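Local coordinates for protein african horse sickness virus (serotype 4) VP7 (African horsesickness virus, PDB 1AHS) that forms the surface of the viral core as a homotrimeric major structural protein, binds the structural protein VP3, and is represented here by its top domain, at the interface of chains A and B. Sequence-based numbering; all coordinates share one arbitrary frame. Chains: chain A/B, African horse sickness virus (serotype 4) VP7.

Contacts 1 and 2 are neighbouring patches of one subunit interface in the trimer of VP7 top domains, the centres of their C-alpha atoms about 8 Å apart. They share A:Ile68 and B:Tyr17, and the isoleucine links them: its CG2 methyl serves the tyrosine, its CD1 methyl an arginine of contact 2. Contact 1 gathers a backbone bond, a long salt bridge and a methyl-ring contact around A:Arg67 and B:Tyr17, whereas contact 2 is a hydrogen-bonded network. Because chain A offers residues 67-69 and 75-76, and chain B mainly residues 9-24 with B:Pro72, the two sides are unlike, as suits a ring of three identical subunits.

Contact 1: the interface of chains A and B. Residues chain A 67-68; chain B 9-10, 17, 24.
The loop of chain A that precedes strand 69-70 meets two loop stretches of chain B, residues 9-10 and B:Tyr17, with B:Arg24 of strand 23-27 beside the tyrosine. The backbone N of A:Arg67 donates to the carbonyl O of B:Val10 at 2.7 Å, a backbone bond that asks nothing of the valine side chain. A:Arg67 and B:Glu9 then run alongside each other, pointing the same way. The carboxylate OE2 of B:Glu9 lies at the edge of the guanidinium, 3.7 Å from NE of A:Arg67, a long salt bridge, with the carboxylate and guanidinium planes turned 60° apart. A long, bent arginine suits this place: with CG anti to the backbone N (chi1 172°) and turns at chi2 and chi3, its aliphatic part passes the glutamate while its end reaches B:Tyr17. There the phenol OH of B:Tyr17 lies 3.1 Å from NH1 of A:Arg67, well above the guanidinium plane, so the hydrogen bond is a bent one. The tyrosine also offers a face, over whose centre the CG2 methyl of A:Ile68 sits 3.8 Å from the centroid. Within chain B, the ring of B:Tyr17 turns its CE2 edge to the guanidinium face of B:Arg24. NH2 of B:Arg24 comes 4.3 Å from NH2 of A:Arg67, a proximity of like charges that B:Glu9 may offset. The patch thus joins neighbouring top domains of the VP7 trimer.

Contact 2: the interface of chains A and B. Residues chain A 68-69, 75-76; chain B 12, 15, 17, 72.
Hydrogen bonds dominate where A:Ser76, on strand 76-77, meets B:Arg15 and B:Pro72. The serine hydroxyl works in both directions: OG of A:Ser76 accepts from NH1 of B:Arg15 at 2.9 Å and donates to the carbonyl O of B:Pro72 at 3.0 Å. A small side chain able both to give and to take suits this bridging position, and chi1 of -61° sets OG beside its own backbone N, so that both groups can reach the same acceptor. The backbone N of A:Ser76 accordingly donates to O of B:Pro72 at 3.2 Å, so the serine supplies two donors to that carbonyl, and the edge of the B:Arg15 guanidinium also faces this oxygen. Proline has no backbone N-H to give, but its carbonyl serves fully as an acceptor. A further backbone bond, from N of B:Gln12 to O of A:Ile68 at 3.1 Å, ties the chains beside strand 69-70.

A second-shell bond within chain B positions the arginine. NE of B:Arg15 donates to the amide oxygen OE1 of B:Gln12 at 2.9 Å, and this oxygen lies in the guanidinium plane, which should limit rotation of the group. The glutamine's extended chain is long enough to bring its amide there, while the bend of B:Arg15 at chi3 (-75°) turns the guanidinium toward A:Ser76.

Apolar contact comes from the other branch of A:Ile68. While its CG2 serves B:Tyr17, its CD1 methyl rests against the aliphatic stretch of B:Arg15, 3.4 Å from CD. A branched isoleucine can thus address two partners, and an arginine is apt opposite it, combining a greasy stem with a polar head. Its NH1 meets the serine hydroxyl at a slant, OG of A:Ser76 lying 17° out of the guanidinium plane of B:Arg15.

Contact 1: the interface of chains A and B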
# COMPACT_ATOMS: atom_id res chain seq x y z
N ARG A 67 10.94 7.77 -0.85
CA ARG A 67 11.81 8.44 0.11
C ARG A 67 12.43 7.45 1.09
O ARG A 67 13.55 7.61 1.50
CB ARG A 67 10.98 9.48 0.84
CG ARG A 67 11.68 10.14 1.98
CD ARG A 67 12.89 10.91 1.55
NE ARG A 67 12.97 12.10 2.39
CZ ARG A 67 13.83 12.26 3.38
NH1 ARG A 67 14.74 11.32 3.62
NH2 ARG A 67 13.67 13.28 4.23
N ILE A 68 11.64 6.51 1.60
CA ILE A 68 12.20 5.47 2.44
C ILE A 68 11.55 4.12 2.05
O ILE A 68 10.40 4.06 1.62
CB ILE A 68 12.11 5.73 3.98
CG1 ILE A 68 10.71 5.57 4.42
CG2 ILE A 68 12.62 7.06 4.40
CD1 ILE A 68 10.67 4.66 5.57
N GLU B 9 7.19 12.59 -3.86
CA GLU B 9 7.81 11.45 -3.26
C GLU B 9 6.79 10.81 -2.36
O GLU B 9 5.85 11.45 -1.92
CB GLU B 9 9.04 11.84 -2.46
CG GLU B 9 8.75 12.69 -1.27
CD GLU B 9 10.02 13.16 -0.56
OE1 GLU B 9 11.08 13.22 -1.24
OE2 GLU B 9 9.97 13.44 0.68
N VAL B 10 6.93 9.50 -2.20
CA VAL B 10 6.06 8.71 -1.35
C VAL B 10 6.98 7.84 -0.48
O VAL B 10 8.22 7.94 -0.57
CB VAL B 10 5.08 7.85 -2.21
CG1 VAL B 10 4.12 8.74 -2.94
CG2 VAL B 10 5.82 7.01 -3.21
N TYR B 17 9.20 6.49 10.43
CA TYR B 17 10.21 7.44 10.02
C TYR B 17 9.88 8.85 10.50
O TYR B 17 9.00 9.53 9.97
CB TYR B 17 10.34 7.45 8.52
CG TYR B 17 11.41 8.38 8.02
CD1 TYR B 17 12.74 8.17 8.36
CD2 TYR B 17 11.11 9.46 7.20
CE1 TYR B 17 13.74 9.02 7.90
CE2 TYR B 17 12.11 10.31 6.73
CZ TYR B 17 13.42 10.08 7.09
OH TYR B 17 14.43 10.93 6.66
N ARG B 24 5.70 13.10 11.99
CA ARG B 24 6.07 13.26 10.59
C ARG B 24 5.05 12.55 9.76
O ARG B 24 4.52 11.52 10.14
CB ARG B 24 7.47 12.76 10.22
CG ARG B 24 7.82 13.20 8.77
CD ARG B 24 9.30 13.12 8.39
NE ARG B 24 9.56 13.42 6.97
CZ ARG B 24 9.04 12.74 5.94
NH1 ARG B 24 8.22 11.71 6.14
NH2 ARG B 24 9.36 13.08 4.69

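Contact 2: the interface of chains A and B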
# COMPACT_ATOMS: atom_id res chain seq x y z
N ILE A 68 11.64 6.51 1.60
CA ILE A 68 12.20 5.47 2.44
C ILE A 68 11.55 4.12 2.05
O ILE A 68 10.40 4.06 1.62
CB ILE A 68 12.11 5.73 3.98
CG1 ILE A 68 10.71 5.57 4.42
CG2 ILE A 68 12.62 7.06 4.40
CD1 ILE A 68 10.67 4.66 5.57
N PHE A 69 12.35 3.07 2.07
CA PHE A 69 11.91 1.75 1.71
C PHE A 69 12.86 0.84 2.44
O PHE A 69 13.62 1.32 3.29
CB PHE A 69 11.98 1.53 0.18
CG PHE A 69 13.40 1.66 -0.47
CD1 PHE A 69 13.93 2.90 -0.84
CD2 PHE A 69 14.17 0.51 -0.77
CE1 PHE A 69 15.18 2.98 -1.49
CE2 PHE A 69 15.42 0.61 -1.43
CZ PHE A 69 15.90 1.85 -1.77
N ALA A 75 16.24 -3.29 6.81
CA ALA A 75 16.78 -1.99 7.20
C ALA A 75 16.25 -0.88 6.30
O ALA A 75 15.94 -1.15 5.15
CB ALA A 75 18.29 -2.05 7.16
N SER A 76 16.04 0.31 6.86
CA SER A 76 15.54 1.47 6.10
C SER A 76 16.61 1.93 5.15
O SER A 76 17.79 1.99 5.50
CB SER A 76 15.16 2.63 7.03
OG SER A 76 14.14 2.23 7.92
N GLN B 12 7.36 3.97 1.96
CA GLN B 12 6.77 2.67 2.17
C GLN B 12 5.82 2.81 3.28
O GLN B 12 6.14 3.37 4.31
CB GLN B 12 7.82 1.63 2.54
CG GLN B 12 7.23 0.27 2.86
CD GLN B 12 8.23 -0.72 3.40
OE1 GLN B 12 9.10 -0.38 4.21
NE2 GLN B 12 8.08 -1.97 3.02
N ARG B 15 6.29 1.97 7.69
CA ARG B 15 7.65 1.99 8.19
C ARG B 15 7.89 3.27 9.00
O ARG B 15 7.87 4.37 8.45
CB ARG B 15 8.66 1.87 7.05
CG ARG B 15 10.13 1.91 7.54
CD ARG B 15 11.08 1.40 6.48
NE ARG B 15 11.01 -0.05 6.37
CZ ARG B 15 11.83 -0.87 7.02
NH1 ARG B 15 12.78 -0.37 7.81
NH2 ARG B 15 11.71 -2.19 6.86
N TYR B 17 9.20 6.49 10.43
CA TYR B 17 10.21 7.44 10.02
C TYR B 17 9.88 8.85 10.50
O TYR B 17 9.00 9.53 9.97
CB TYR B 17 10.34 7.45 8.52
CG TYR B 17 11.41 8.38 8.02
CD1 TYR B 17 12.74 8.17 8.36
CD2 TYR B 17 11.11 9.46 7.20
CE1 TYR B 17 13.74 9.02 7.90
CE2 TYR B 17 12.11 10.31 6.73
CZ TYR B 17 13.42 10.08 7.09
OH TYR B 17 14.43 10.93 6.66
N PRO B 72 12.60 1.29 12.37
CA PRO B 72 13.56 1.45 11.30
C PRO B 72 14.44 0.27 10.99
O PRO B 72 15.08 0.27 9.94
CB PRO B 72 14.36 2.62 11.77
CG PRO B 72 13.33 3.43 12.44
CD PRO B 72 12.71 2.40 13.31